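Local coordinates for putative lipoprotein (Bacteroides ovatus, PDB 3OQQ) that is of unknown function but, as a putative extracellular lipoprotein rich in beta strands, binds several calcium ions, at residues A19-N24 against D40-D45; D146-V151 against A395-P400; F401-P406 against D428-R433. All coordinates share one frame; numbering follows the deposited sequence.

Interaction 1 (A19-N24 against D40-D45)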
ATOM      1  N   ALA A  19      -1.855   0.305 -28.666  1.00 43.37           N
ATOM      2  CA  ALA A  19      -1.352   0.720 -27.344  1.00 41.27           C
ATOM      3  C   ALA A  19       0.124   1.231 -27.377  1.00 40.86           C
ATOM      4  O   ALA A  19       0.627   1.721 -26.357  1.00 37.90           O
ATOM      5  CB  ALA A  19      -1.474  -0.435 -26.361  1.00 41.29           C
ATOM      6  N   SER A  20       0.787   1.163 -28.562  1.00 35.72           N
ATOM      7  CA  SER A  20       2.189   1.551 -28.739  1.00 33.19           C
ATOM      8  C   SER A  20       2.454   3.061 -28.525  1.00 35.23           C
ATOM      9  O   SER A  20       3.598   3.410 -28.273  1.00 32.90           O
ATOM     10  CB  SER A  20       2.705   1.122 -30.108  1.00 34.64           C
ATOM     11  OG  SER A  20       1.970   1.722 -31.159  1.00 40.72           O
ATOM     12  N   THR A  21       1.422   3.942 -28.561  1.00 32.02           N
ATOM     13  CA  THR A  21       1.679   5.374 -28.348  1.00 30.86           C
ATOM     14  C   THR A  21       1.654   5.743 -26.879  1.00 31.35           C
ATOM     15  O   THR A  21       2.224   6.774 -26.485  1.00 30.49           O
ATOM     16  CB  THR A  21       0.690   6.254 -29.121  1.00 35.84           C
ATOM     17  OG1 THR A  21       1.244   7.574 -29.162  1.00 34.04           O
ATOM     18  CG2 THR A  21      -0.708   6.315 -28.459  1.00 28.86           C
ATOM     19  N   LEU A  22       0.959   4.936 -26.071  1.00 26.05           N
ATOM     20  CA  LEU A  22       0.805   5.210 -24.646  1.00 24.92           C
ATOM     21  C   LEU A  22       2.157   5.153 -23.935  1.00 31.21           C
ATOM     22  O   LEU A  22       3.077   4.448 -24.379  1.00 31.37           O
ATOM     23  CB  LEU A  22      -0.209   4.252 -24.018  1.00 24.23           C
ATOM     24  CG  LEU A  22      -1.527   4.096 -24.787  1.00 27.91           C
ATOM     25  CD1 LEU A  22      -2.399   3.075 -24.132  1.00 27.69           C
ATOM     26  CD2 LEU A  22      -2.264   5.400 -24.876  1.00 27.72           C
ATOM     27  N   VAL A  23       2.302   5.971 -22.881  1.00 26.36           N
ATOM     28  CA  VAL A  23       3.578   6.102 -22.189  1.00 24.09           C
ATOM     29  C   VAL A  23       3.489   5.617 -20.727  1.00 26.36           C
ATOM     30  O   VAL A  23       2.411   5.542 -20.143  1.00 24.88           O
ATOM     31  CB  VAL A  23       4.130   7.564 -22.282  1.00 26.84           C
ATOM     32  CG1 VAL A  23       4.362   7.982 -23.739  1.00 26.97           C
ATOM     33  CG2 VAL A  23       3.217   8.568 -21.568  1.00 26.34           C
ATOM     34  N   ASN A  24       4.651   5.350 -20.138  1.00 22.81           N
ATOM     35  CA  ASN A  24       4.762   4.959 -18.742  1.00 22.21           C
ATOM     36  C   ASN A  24       5.622   5.976 -18.023  1.00 27.45           C
ATOM     37  O   ASN A  24       6.622   6.409 -18.578  1.00 27.84           O
ATOM     38  CB  ASN A  24       5.331   3.562 -18.638  1.00 23.23           C
ATOM     39  CG  ASN A  24       4.397   2.530 -19.204  1.00 38.95           C
ATOM     40  OD1 ASN A  24       3.207   2.499 -18.903  1.00 30.54           O
ATOM     41  ND2 ASN A  24       4.905   1.694 -20.079  1.00 36.25           N
ATOM     42  N   ASP A  40       0.304   3.379 -19.164  1.00 27.84           N
ATOM     43  CA  ASP A  40      -0.491   3.434 -20.402  1.00 28.53           C
ATOM     44  C   ASP A  40      -1.257   4.772 -20.560  1.00 29.44           C
ATOM     45  O   ASP A  40      -2.468   4.787 -20.788  1.00 27.31           O
ATOM     46  CB  ASP A  40      -1.446   2.210 -20.475  1.00 31.38           C
ATOM     47  CG  ASP A  40      -0.705   0.897 -20.704  1.00 41.32           C
ATOM     48  OD1 ASP A  40       0.262   0.890 -21.502  1.00 43.97           O
ATOM     49  OD2 ASP A  40      -1.106  -0.124 -20.111  1.00 44.44           O
ATOM     50  N   VAL A  41      -0.509   5.885 -20.468  1.00 25.11           N
ATOM     51  CA  VAL A  41      -0.993   7.267 -20.544  1.00 25.12           C
ATOM     52  C   VAL A  41      -0.970   7.776 -21.967  1.00 31.27           C
ATOM     53  O   VAL A  41       0.074   7.740 -22.610  1.00 30.55           O
ATOM     54  CB  VAL A  41      -0.101   8.173 -19.649  1.00 26.65           C
ATOM     55  CG1 VAL A  41      -0.602   9.611 -19.611  1.00 25.79           C
ATOM     56  CG2 VAL A  41       0.015   7.598 -18.247  1.00 24.95           C
ATOM     57  N   LEU A  42      -2.101   8.304 -22.438  1.00 29.56           N
ATOM     58  CA  LEU A  42      -2.171   8.912 -23.762  1.00 30.39           C
ATOM     59  C   LEU A  42      -1.733  10.374 -23.636  1.00 36.02           C
ATOM     60  O   LEU A  42      -2.269  11.107 -22.796  1.00 36.38           O
ATOM     61  CB  LEU A  42      -3.598   8.785 -24.337  1.00 30.34           C
ATOM     62  CG  LEU A  42      -3.959   9.627 -25.560  1.00 35.32           C
ATOM     63  CD1 LEU A  42      -3.162   9.209 -26.788  1.00 34.59           C
ATOM     64  CD2 LEU A  42      -5.430   9.538 -25.840  1.00 37.44           C
ATOM     65  N   VAL A  43      -0.749  10.788 -24.447  1.00 31.88           N
ATOM     66  CA  VAL A  43      -0.270  12.172 -24.450  1.00 31.41           C
ATOM     67  C   VAL A  43      -0.529  12.737 -25.826  1.00 39.99           C
ATOM     68  O   VAL A  43       0.235  12.478 -26.749  1.00 40.94           O
ATOM     69  CB  VAL A  43       1.217  12.349 -24.021  1.00 32.83           C
ATOM     70  CG1 VAL A  43       1.587  13.830 -23.928  1.00 32.66           C
ATOM     71  CG2 VAL A  43       1.511  11.645 -22.701  1.00 30.72           C
ATOM     72  N   LYS A  44      -1.632  13.479 -25.967  1.00 40.34           N
ATOM     73  CA  LYS A  44      -2.011  14.164 -27.204  1.00 42.68           C
ATOM     74  C   LYS A  44      -1.657  15.628 -26.969  1.00 50.15           C
ATOM     75  O   LYS A  44      -2.280  16.287 -26.129  1.00 50.06           O
ATOM     76  CB  LYS A  44      -3.496  13.937 -27.544  1.00 45.41           C
ATOM     77  CG  LYS A  44      -3.887  14.412 -28.938  1.00 64.98           C
ATOM     78  CD  LYS A  44      -5.366  14.746 -29.023  1.00 80.72           C
ATOM     79  CE  LYS A  44      -5.690  15.493 -30.296  1.00 96.49           C
ATOM     80  NZ  LYS A  44      -7.014  16.163 -30.217  1.00107.82           N
ATOM     81  N   ASP A  45      -0.583  16.089 -27.638  1.00 49.19           N
ATOM     82  CA  ASP A  45       0.033  17.420 -27.540  1.00 51.19           C
ATOM     83  C   ASP A  45       0.736  17.508 -26.169  1.00 53.40           C
ATOM     84  O   ASP A  45       1.930  17.195 -26.067  1.00 51.39           O
ATOM     85  CB  ASP A  45      -0.972  18.578 -27.787  1.00 55.32           C
ATOM     86  CG  ASP A  45      -1.925  18.365 -28.956  1.00 72.27           C
ATOM     87  OD1 ASP A  45      -1.439  18.164 -30.095  1.00 75.35           O
ATOM     88  OD2 ASP A  45      -3.155  18.408 -28.735  1.00 77.66           O
TER
HETATM   89  O   HOH W   1       0.801   9.022 -25.990  1.00 33.48           O
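Val23 and Val41 pair as an antiparallel hydrogen-bonded couple, the backbone N of Val23 reaching Val41 O at 2.9 Å and the N of Val41 reaching Val23 O at 3.0 Å. The second bond is almost straight (178° at the hydrogen) and lies on an in-plane lone pair of the carbonyl. Beyond this pair the chains diverge, 19-22 entering through a type I turn and 40 turning a corner, so the touching parts run 115° apart. Asp40 and Val41 both stand opposite Val23, a G1 beta bulge in the hairpin of strands 23-26 and 36-41. Asp40, with positive phi (45°), gives its N-H to Asn24 OD1 at 3.0 Å, a side-chain bond beside the bulge. Leu22 packs its CB against the Asp40 backbone and spreads its two methyls: CD1 touches Asp40 O and CB, while CD2 meets Leu42 CB at 3.7 Å. On the face Val23 shares with Val41, its CG2, set between its own backbone N and carbonyl carbon, touches Val43 CG2 at 3.7 Å and Val41 CB. Where the direct bonds stop, a water donates to Thr21 O and accepts from Val43 N at 2.8 Å. Gln165 hydrogen-bonds Asp40 O through NE2 and Leu42 N through OE1.

Interaction 2 (D146-V151 against A395-P400). With CA (calcium ion), chain B; CA (calcium ion), chain C; ACT (acetate ion), chain F.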
ATOM      1  N   ASP A 146      11.255  -2.114  17.520  1.00 20.16           N
ATOM      2  CA  ASP A 146      11.826  -2.729  16.323  1.00 19.36           C
ATOM      3  C   ASP A 146      10.992  -2.506  15.025  1.00 22.53           C
ATOM      4  O   ASP A 146      11.535  -2.685  13.924  1.00 22.69           O
ATOM      5  CB  ASP A 146      12.141  -4.236  16.538  1.00 20.71           C
ATOM      6  CG  ASP A 146      11.032  -5.185  16.992  1.00 22.34           C
ATOM      7  OD1 ASP A 146       9.858  -4.756  17.063  1.00 19.36           O
ATOM      8  OD2 ASP A 146      11.341  -6.355  17.269  1.00 24.21           O
ATOM      9  N   PHE A 147       9.711  -2.117  15.149  1.00 18.50           N
ATOM     10  CA  PHE A 147       8.794  -1.847  14.022  1.00 18.18           C
ATOM     11  C   PHE A 147       8.718  -3.012  13.019  1.00 21.35           C
ATOM     12  O   PHE A 147       8.605  -2.776  11.816  1.00 21.16           O
ATOM     13  CB  PHE A 147       9.134  -0.530  13.289  1.00 18.37           C
ATOM     14  CG  PHE A 147       8.522   0.665  13.986  1.00 18.79           C
ATOM     15  CD1 PHE A 147       9.177   1.279  15.059  1.00 19.81           C
ATOM     16  CD2 PHE A 147       7.267   1.144  13.608  1.00 18.30           C
ATOM     17  CE1 PHE A 147       8.591   2.359  15.733  1.00 21.25           C
ATOM     18  CE2 PHE A 147       6.681   2.226  14.278  1.00 20.99           C
ATOM     19  CZ  PHE A 147       7.341   2.819  15.342  1.00 19.90           C
ATOM     20  N   ASN A 148       8.729  -4.254  13.508  1.00 17.94           N
ATOM     21  CA  ASN A 148       8.615  -5.393  12.584  1.00 17.59           C
ATOM     22  C   ASN A 148       7.496  -6.334  13.035  1.00 20.84           C
ATOM     23  O   ASN A 148       7.408  -7.454  12.542  1.00 18.83           O
ATOM     24  CB  ASN A 148       9.947  -6.138  12.467  1.00 14.92           C
ATOM     25  CG  ASN A 148      10.306  -6.807  13.767  1.00 28.59           C
ATOM     26  OD1 ASN A 148       9.504  -6.814  14.697  1.00 16.60           O
ATOM     27  ND2 ASN A 148      11.475  -7.409  13.853  1.00 13.75           N
ATOM     28  N   ASP A 149       6.671  -5.894  14.008  1.00 18.59           N
ATOM     29  CA  ASP A 149       5.592  -6.715  14.599  1.00 17.94           C
ATOM     30  C   ASP A 149       4.635  -7.229  13.549  1.00 18.71           C
ATOM     31  O   ASP A 149       4.195  -8.381  13.644  1.00 17.49           O
ATOM     32  CB  ASP A 149       4.888  -5.957  15.715  1.00 19.86           C
ATOM     33  CG  ASP A 149       5.905  -5.545  16.782  1.00 25.92           C
ATOM     34  OD1 ASP A 149       7.076  -6.039  16.726  1.00 23.90           O
ATOM     35  OD2 ASP A 149       5.557  -4.719  17.641  1.00 24.56           O
ATOM     36  N   VAL A 150       4.354  -6.399  12.526  1.00 14.73           N
ATOM     37  CA  VAL A 150       3.626  -6.766  11.316  1.00 15.75           C
ATOM     38  C   VAL A 150       4.305  -6.004  10.185  1.00 20.42           C
ATOM     39  O   VAL A 150       4.447  -4.777  10.236  1.00 20.14           O
ATOM     40  CB  VAL A 150       2.078  -6.597  11.283  1.00 20.77           C
ATOM     41  CG1 VAL A 150       1.509  -7.194   9.987  1.00 20.79           C
ATOM     42  CG2 VAL A 150       1.401  -7.250  12.491  1.00 21.29           C
ATOM     43  N   VAL A 151       4.814  -6.740   9.210  1.00 17.05           N
ATOM     44  CA  VAL A 151       5.489  -6.091   8.077  1.00 14.82           C
ATOM     45  C   VAL A 151       4.788  -6.614   6.856  1.00 17.99           C
ATOM     46  O   VAL A 151       4.730  -7.830   6.653  1.00 16.51           O
ATOM     47  CB  VAL A 151       7.023  -6.300   8.036  1.00 16.87           C
ATOM     48  CG1 VAL A 151       7.669  -5.561   6.868  1.00 15.46           C
ATOM     49  CG2 VAL A 151       7.683  -5.898   9.351  1.00 17.30           C
ATOM     50  N   ALA A 395      13.703  -4.583  10.401  1.00 17.89           N
ATOM     51  CA  ALA A 395      14.713  -4.896  11.406  1.00 18.48           C
ATOM     52  C   ALA A 395      14.597  -6.304  11.940  1.00 22.39           C
ATOM     53  O   ALA A 395      13.491  -6.859  12.029  1.00 22.19           O
ATOM     54  CB  ALA A 395      14.576  -3.933  12.578  1.00 19.10           C
ATOM     55  N   TYR A 396      15.742  -6.841  12.410  1.00 20.24           N
ATOM     56  CA  TYR A 396      15.795  -8.120  13.135  1.00 19.90           C
ATOM     57  C   TYR A 396      15.065  -7.916  14.460  1.00 23.89           C
ATOM     58  O   TYR A 396      14.981  -6.779  14.932  1.00 22.32           O
ATOM     59  CB  TYR A 396      17.256  -8.553  13.397  1.00 20.61           C
ATOM     60  CG  TYR A 396      17.916  -9.231  12.223  1.00 19.24           C
ATOM     61  CD1 TYR A 396      17.554 -10.520  11.844  1.00 19.91           C
ATOM     62  CD2 TYR A 396      18.959  -8.618  11.538  1.00 19.80           C
ATOM     63  CE1 TYR A 396      18.152 -11.146  10.756  1.00 17.25           C
ATOM     64  CE2 TYR A 396      19.581  -9.245  10.462  1.00 19.29           C
ATOM     65  CZ  TYR A 396      19.162 -10.506  10.066  1.00 19.71           C
ATOM     66  OH  TYR A 396      19.761 -11.137   9.007  1.00 17.15           O
ATOM     67  N   GLU A 397      14.506  -8.989  15.034  1.00 21.76           N
ATOM     68  CA  GLU A 397      13.754  -8.914  16.286  1.00 20.35           C
ATOM     69  C   GLU A 397      14.553  -8.237  17.395  1.00 23.77           C
ATOM     70  O   GLU A 397      15.734  -8.554  17.598  1.00 22.56           O
ATOM     71  CB  GLU A 397      13.296 -10.309  16.734  1.00 21.32           C
ATOM     72  CG  GLU A 397      12.168 -10.285  17.769  1.00 25.18           C
ATOM     73  CD  GLU A 397      10.935  -9.443  17.493  1.00 28.26           C
ATOM     74  OE1 GLU A 397      10.666  -9.116  16.313  1.00 25.36           O
ATOM     75  OE2 GLU A 397      10.212  -9.128  18.465  1.00 22.47           O
ATOM     76  N   ARG A 398      13.887  -7.285  18.106  1.00 21.42           N
ATOM     77  CA  ARG A 398      14.399  -6.494  19.237  1.00 21.49           C
ATOM     78  C   ARG A 398      15.549  -5.548  18.847  1.00 26.95           C
ATOM     79  O   ARG A 398      16.161  -4.945  19.728  1.00 29.31           O
ATOM     80  CB  ARG A 398      14.812  -7.392  20.418  1.00 21.99           C
ATOM     81  CG  ARG A 398      13.603  -7.930  21.220  1.00 30.64           C
ATOM     82  CD  ARG A 398      14.033  -8.916  22.304  1.00 31.40           C
ATOM     83  NE  ARG A 398      14.773 -10.051  21.741  1.00 45.08           N
ATOM     84  CZ  ARG A 398      14.212 -11.168  21.275  1.00 59.10           C
ATOM     85  NH1 ARG A 398      12.894 -11.339  21.336  1.00 37.76           N
ATOM     86  NH2 ARG A 398      14.968 -12.129  20.758  1.00 44.59           N
ATOM     87  N   VAL A 399      15.811  -5.358  17.548  1.00 22.25           N
ATOM     88  CA  VAL A 399      16.805  -4.375  17.115  1.00 22.74           C
ATOM     89  C   VAL A 399      16.075  -3.017  17.031  1.00 27.64           C
ATOM     90  O   VAL A 399      15.090  -2.917  16.282  1.00 26.67           O
ATOM     91  CB  VAL A 399      17.516  -4.748  15.777  1.00 26.62           C
ATOM     92  CG1 VAL A 399      18.305  -3.564  15.223  1.00 25.90           C
ATOM     93  CG2 VAL A 399      18.420  -5.965  15.941  1.00 26.74           C
ATOM     94  N   PRO A 400      16.522  -1.971  17.773  1.00 26.10           N
ATOM     95  CA  PRO A 400      15.847  -0.658  17.674  1.00 25.60           C
ATOM     96  C   PRO A 400      15.805  -0.150  16.232  1.00 26.59           C
ATOM     97  O   PRO A 400      16.827  -0.195  15.551  1.00 26.96           O
ATOM     98  CB  PRO A 400      16.712   0.256  18.560  1.00 28.50           C
ATOM     99  CG  PRO A 400      17.387  -0.662  19.521  1.00 33.40           C
ATOM    100  CD  PRO A 400      17.672  -1.912  18.703  1.00 28.43           C
TER
HETATM  101 CA    CA B 457       9.156  -7.368  16.999  1.00 21.67          CA
HETATM  102 CA    CA C 458       7.870  -4.305  18.554  1.00 20.66          CA
HETATM  103  C   ACT F 461      22.834  -9.804   8.169  0.50 22.63           C
HETATM  104  O   ACT F 461      21.629  -9.513   7.890  0.50 21.12           O
HETATM  105  OXT ACT F 461      23.801  -9.607   7.367  0.50 21.61           O
HETATM  106  CH3 ACT F 461      23.133 -10.412   9.520  0.50 21.67           C
HETATM  107  O   HOH W   2      11.569  -3.045  11.155  1.00 16.49           O
HETATM  108  O   HOH W   3       9.632  -3.311  19.880  1.00 17.06           O
HETATM  109  O   HOH W   4       8.401  -6.446  19.393  1.00 18.14           O
HETATM  110  O   HOH W   5       6.531  -4.722  20.480  1.00 21.04           O
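The carboxylates of Asp146 and Glu397 meet at a calcium ion that both chelate through their two oxygens, Asp146 OD2 at 2.4 Å and Glu397 OE1 at 2.4 Å being the shorter arms. The Asn148 amide joins them with its plane only 15° from that of the Glu397 carboxylate, although the two side chains cross at about a right angle. Away from the metal, the Tyr396 ring carries an acetate oxygen at its edge, in the ring plane, and its OH donates to that oxygen at 2.7 Å; the acetate probably comes from the crystallisation liquor.

Asp146 is the hub. Its CG lies between the backbone N and the carbonyl carbon (chi1 56°), and OD2, besides binding the metal, accepts the N-H of Arg398 at 2.8 Å from the anti side, 19° out of the carboxylate plane. The type II turn from Tyr396 to Val399 presents that N-H, and Val399 O comes within 3.2 Å of Asp146 CB. Glu397 points its CB away, but a bend at chi2 helps bring its carboxylate back toward the ion. A water donates to Asp146 O and accepts from Ala395 N.

Asp146 OD1 and Asp149 OD1 each bridge to a second calcium, which Asp149 chelates with both oxygens; one water also touches both ions. Gly186 O completes the first ion's protein ligands, and Glu132 serves the second. The clustered carboxylates would probably repel one another without the cations. This is a dinuclear calcium site with bridging aspartates, tying the loop before strand 150-161 to a turn far along the chain.

Interaction 3 (F401-P406 against D428-R433). With CA (calcium ion), chain D.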
ATOM      1  N   PHE A 401      14.631   0.326  15.762  1.00 21.35           N
ATOM      2  CA  PHE A 401      14.462   0.833  14.387  1.00 19.17           C
ATOM      3  C   PHE A 401      15.516   1.897  14.033  1.00 24.32           C
ATOM      4  O   PHE A 401      16.142   1.785  12.987  1.00 23.43           O
ATOM      5  CB  PHE A 401      13.043   1.377  14.147  1.00 19.55           C
ATOM      6  CG  PHE A 401      12.721   1.462  12.667  1.00 18.30           C
ATOM      7  CD1 PHE A 401      12.558   0.307  11.903  1.00 18.84           C
ATOM      8  CD2 PHE A 401      12.646   2.688  12.028  1.00 18.54           C
ATOM      9  CE1 PHE A 401      12.297   0.386  10.527  1.00 19.30           C
ATOM     10  CE2 PHE A 401      12.373   2.770  10.648  1.00 20.19           C
ATOM     11  CZ  PHE A 401      12.191   1.623   9.911  1.00 17.60           C
ATOM     12  N   ARG A 402      15.781   2.865  14.946  1.00 22.82           N
ATOM     13  CA  ARG A 402      16.772   3.942  14.789  1.00 22.17           C
ATOM     14  C   ARG A 402      18.236   3.373  14.611  1.00 28.87           C
ATOM     15  O   ARG A 402      19.099   4.082  14.091  1.00 29.40           O
ATOM     16  CB  ARG A 402      16.698   4.897  15.997  1.00 20.70           C
ATOM     17  CG  ARG A 402      17.412   4.347  17.228  1.00 32.90           C
ATOM     18  CD  ARG A 402      16.998   4.963  18.521  1.00 41.99           C
ATOM     19  NE  ARG A 402      17.491   6.319  18.672  1.00 39.97           N
ATOM     20  CZ  ARG A 402      17.546   6.967  19.830  1.00 55.49           C
ATOM     21  NH1 ARG A 402      17.181   6.363  20.958  1.00 42.63           N
ATOM     22  NH2 ARG A 402      17.977   8.217  19.874  1.00 31.89           N
ATOM     23  N   GLU A 403      18.500   2.117  15.047  1.00 24.86           N
ATOM     24  CA  GLU A 403      19.814   1.462  14.856  1.00 24.61           C
ATOM     25  C   GLU A 403      19.877   0.795  13.484  1.00 26.03           C
ATOM     26  O   GLU A 403      20.921   0.828  12.847  1.00 25.05           O
ATOM     27  CB  GLU A 403      20.124   0.454  15.976  1.00 26.13           C
ATOM     28  CG  GLU A 403      20.416   1.141  17.298  1.00 31.53           C
ATOM     29  CD  GLU A 403      20.905   0.264  18.430  1.00 48.48           C
ATOM     30  OE1 GLU A 403      21.453  -0.827  18.157  1.00 39.36           O
ATOM     31  OE2 GLU A 403      20.747   0.679  19.600  1.00 56.70           O
ATOM     32  N   ALA A 404      18.757   0.209  13.013  1.00 21.88           N
ATOM     33  CA  ALA A 404      18.653  -0.351  11.660  1.00 20.27           C
ATOM     34  C   ALA A 404      18.733   0.779  10.625  1.00 23.79           C
ATOM     35  O   ALA A 404      19.301   0.582   9.547  1.00 22.97           O
ATOM     36  CB  ALA A 404      17.336  -1.107  11.504  1.00 20.25           C
ATOM     37  N   TYR A 405      18.147   1.971  10.966  1.00 20.21           N
ATOM     38  CA  TYR A 405      18.120   3.158  10.110  1.00 19.80           C
ATOM     39  C   TYR A 405      18.748   4.360  10.860  1.00 23.58           C
ATOM     40  O   TYR A 405      18.012   5.103  11.520  1.00 23.47           O
ATOM     41  CB  TYR A 405      16.661   3.445   9.620  1.00 19.45           C
ATOM     42  CG  TYR A 405      16.217   2.395   8.629  1.00 17.82           C
ATOM     43  CD1 TYR A 405      16.537   2.508   7.277  1.00 18.51           C
ATOM     44  CD2 TYR A 405      15.602   1.219   9.060  1.00 17.82           C
ATOM     45  CE1 TYR A 405      16.225   1.493   6.373  1.00 16.48           C
ATOM     46  CE2 TYR A 405      15.313   0.186   8.172  1.00 18.56           C
ATOM     47  CZ  TYR A 405      15.628   0.328   6.827  1.00 24.12           C
ATOM     48  OH  TYR A 405      15.385  -0.695   5.951  1.00 20.68           O
ATOM     49  N   PRO A 406      20.097   4.589  10.744  1.00 20.59           N
ATOM     50  CA  PRO A 406      20.736   5.683  11.521  1.00 21.11           C
ATOM     51  C   PRO A 406      20.308   7.111  11.162  1.00 24.50           C
ATOM     52  O   PRO A 406      20.586   8.020  11.935  1.00 24.46           O
ATOM     53  CB  PRO A 406      22.240   5.496  11.243  1.00 23.23           C
ATOM     54  CG  PRO A 406      22.376   4.069  10.795  1.00 26.98           C
ATOM     55  CD  PRO A 406      21.111   3.772  10.041  1.00 21.72           C
ATOM     56  N   ASP A 428      23.043  -3.414   7.119  1.00 19.28           N
ATOM     57  CA  ASP A 428      22.851  -4.793   6.699  1.00 17.90           C
ATOM     58  C   ASP A 428      22.644  -5.739   7.898  1.00 22.78           C
ATOM     59  O   ASP A 428      21.668  -6.481   7.903  1.00 20.81           O
ATOM     60  CB  ASP A 428      24.055  -5.266   5.850  1.00 19.23           C
ATOM     61  CG  ASP A 428      23.960  -6.718   5.414  1.00 21.27           C
ATOM     62  OD1 ASP A 428      22.846  -7.260   5.410  1.00 19.01           O
ATOM     63  OD2 ASP A 428      24.996  -7.297   5.074  1.00 22.72           O
ATOM     64  N   GLU A 429      23.571  -5.744   8.880  1.00 20.63           N
ATOM     65  CA  GLU A 429      23.513  -6.675  10.019  1.00 21.60           C
ATOM     66  C   GLU A 429      22.274  -6.459  10.936  1.00 23.39           C
ATOM     67  O   GLU A 429      22.006  -7.313  11.786  1.00 23.71           O
ATOM     68  CB  GLU A 429      24.838  -6.630  10.834  1.00 23.44           C
ATOM     69  CG  GLU A 429      24.985  -5.521  11.858  1.00 36.58           C
ATOM     70  CD  GLU A 429      25.119  -5.944  13.319  1.00 65.74           C
ATOM     71  OE1 GLU A 429      24.652  -7.046  13.700  1.00 40.87           O
ATOM     72  OE2 GLU A 429      25.644  -5.120  14.102  1.00 64.86           O
ATOM     73  N   LYS A 430      21.528  -5.336  10.759  1.00 17.45           N
ATOM     74  CA  LYS A 430      20.364  -5.013  11.586  1.00 17.12           C
ATOM     75  C   LYS A 430      19.052  -5.175  10.837  1.00 22.14           C
ATOM     76  O   LYS A 430      17.987  -4.976  11.428  1.00 20.29           O
ATOM     77  CB  LYS A 430      20.499  -3.586  12.134  1.00 18.72           C
ATOM     78  CG  LYS A 430      21.694  -3.508  13.074  1.00 20.25           C
ATOM     79  CD  LYS A 430      21.747  -2.334  13.971  1.00 32.61           C
ATOM     80  CE  LYS A 430      23.079  -2.306  14.714  1.00 39.01           C
ATOM     81  NZ  LYS A 430      23.151  -3.344  15.785  1.00 38.05           N
ATOM     82  N   THR A 431      19.118  -5.539   9.532  1.00 18.29           N
ATOM     83  CA  THR A 431      17.911  -5.653   8.737  1.00 17.33           C
ATOM     84  C   THR A 431      17.856  -6.952   7.982  1.00 20.59           C
ATOM     85  O   THR A 431      18.874  -7.608   7.802  1.00 21.15           O
ATOM     86  CB  THR A 431      17.756  -4.462   7.778  1.00 19.48           C
ATOM     87  OG1 THR A 431      18.939  -4.333   6.960  1.00 16.82           O
ATOM     88  CG2 THR A 431      17.417  -3.173   8.505  1.00 15.35           C
ATOM     89  N   ILE A 432      16.651  -7.303   7.525  1.00 16.91           N
ATOM     90  CA  ILE A 432      16.357  -8.541   6.794  1.00 16.18           C
ATOM     91  C   ILE A 432      15.856  -8.273   5.394  1.00 23.70           C
ATOM     92  O   ILE A 432      15.026  -7.394   5.171  1.00 22.77           O
ATOM     93  CB  ILE A 432      15.270  -9.344   7.568  1.00 17.35           C
ATOM     94  CG1 ILE A 432      15.739  -9.673   8.983  1.00 17.16           C
ATOM     95  CG2 ILE A 432      14.750 -10.603   6.804  1.00 15.08           C
ATOM     96  CD1 ILE A 432      14.645 -10.130   9.913  1.00 15.10           C
ATOM     97  N   ARG A 433      16.310  -9.125   4.486  1.00 24.69           N
ATOM     98  CA  ARG A 433      15.868  -9.340   3.113  1.00 24.35           C
ATOM     99  C   ARG A 433      15.965 -10.848   2.862  1.00 26.91           C
ATOM    100  O   ARG A 433      17.051 -11.402   3.007  1.00 27.23           O
ATOM    101  CB  ARG A 433      16.684  -8.531   2.101  1.00 27.52           C
ATOM    102  CG  ARG A 433      16.204  -8.714   0.661  1.00 42.97           C
ATOM    103  CD  ARG A 433      15.749  -7.414   0.042  1.00 54.86           C
ATOM    104  NE  ARG A 433      15.689  -7.506  -1.414  1.00 62.94           N
TER
HETATM  105 CA    CA D 459      23.821  -9.434   5.021  1.00 18.62          CA
HETATM  106  O   HOH W   6      24.035  -9.371   2.774  1.00 19.64           O
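Ala404 and Thr431 meet methyl to methyl, CB to CG2 at 3.6 Å, where the C-terminal end of helix 401-404 packs against the 3-10 segment 428-430 and the start of the weakly bonded strand 431-432, which pairs antiparallel with strand 394-395. No hydrogen bond crosses between the two segments.

The tight part is mostly apolar. Thr431 CG2 is anti to its carbonyl carbon, with OG1 at chi1 55° bonded to Val427 O, which sets the methyl against Ala404 CB and beside the Tyr405 ring. It approaches that ring obliquely, 4.0 Å from CE2, while the Tyr405 OH is held by Arg393 O. Behind, Tyr405 CD2 lies 3.5 Å above the Phe401 ring plane, offset toward the rim, and Trp422 meets Tyr405 edge-to-face. Lys430 CB rests 3.8 Å from Ala404 CA, and its chain runs on extended over the helix end, CD 3.5 Å from Glu403 O and also against Glu403 CB.

Only at the exposed rim does the contact grow looser. A bend at chi4 (-74°) sets NZ of Lys430 between two acids: the salt bridge to Glu403 OE1 is long, and that to Glu429 OE2, within the same turn, is weak. Such distances suggest a modest electrostatic tie. At the start of the turn Asp428 faces away from the helix and chelates another calcium ion, with both OD1 and OD2 at 2.4 Å.

Interactions 2 and 3 form one continuous region, their centres about 9 Å apart. Segment 395-400 runs directly into 401-406, and Tyr396 joins them again: its N lies 3.1 Å from Lys430 O, a probable hydrogen bond, and its ring packs on Ile432, with CE1 3.3 Å from CG1. The calcium ion on Asp428 in interaction 3 lies about 19 Å from the nearer ion of the dinuclear site in interaction 2, with the acetate near Tyr396 and Thr431. Interaction 1 stands apart, its centre about 42 Å from that of interaction 2, on the opposite side of the chain's centre, yet the Leu42 side chain is about 6 Å from a further calcium ion.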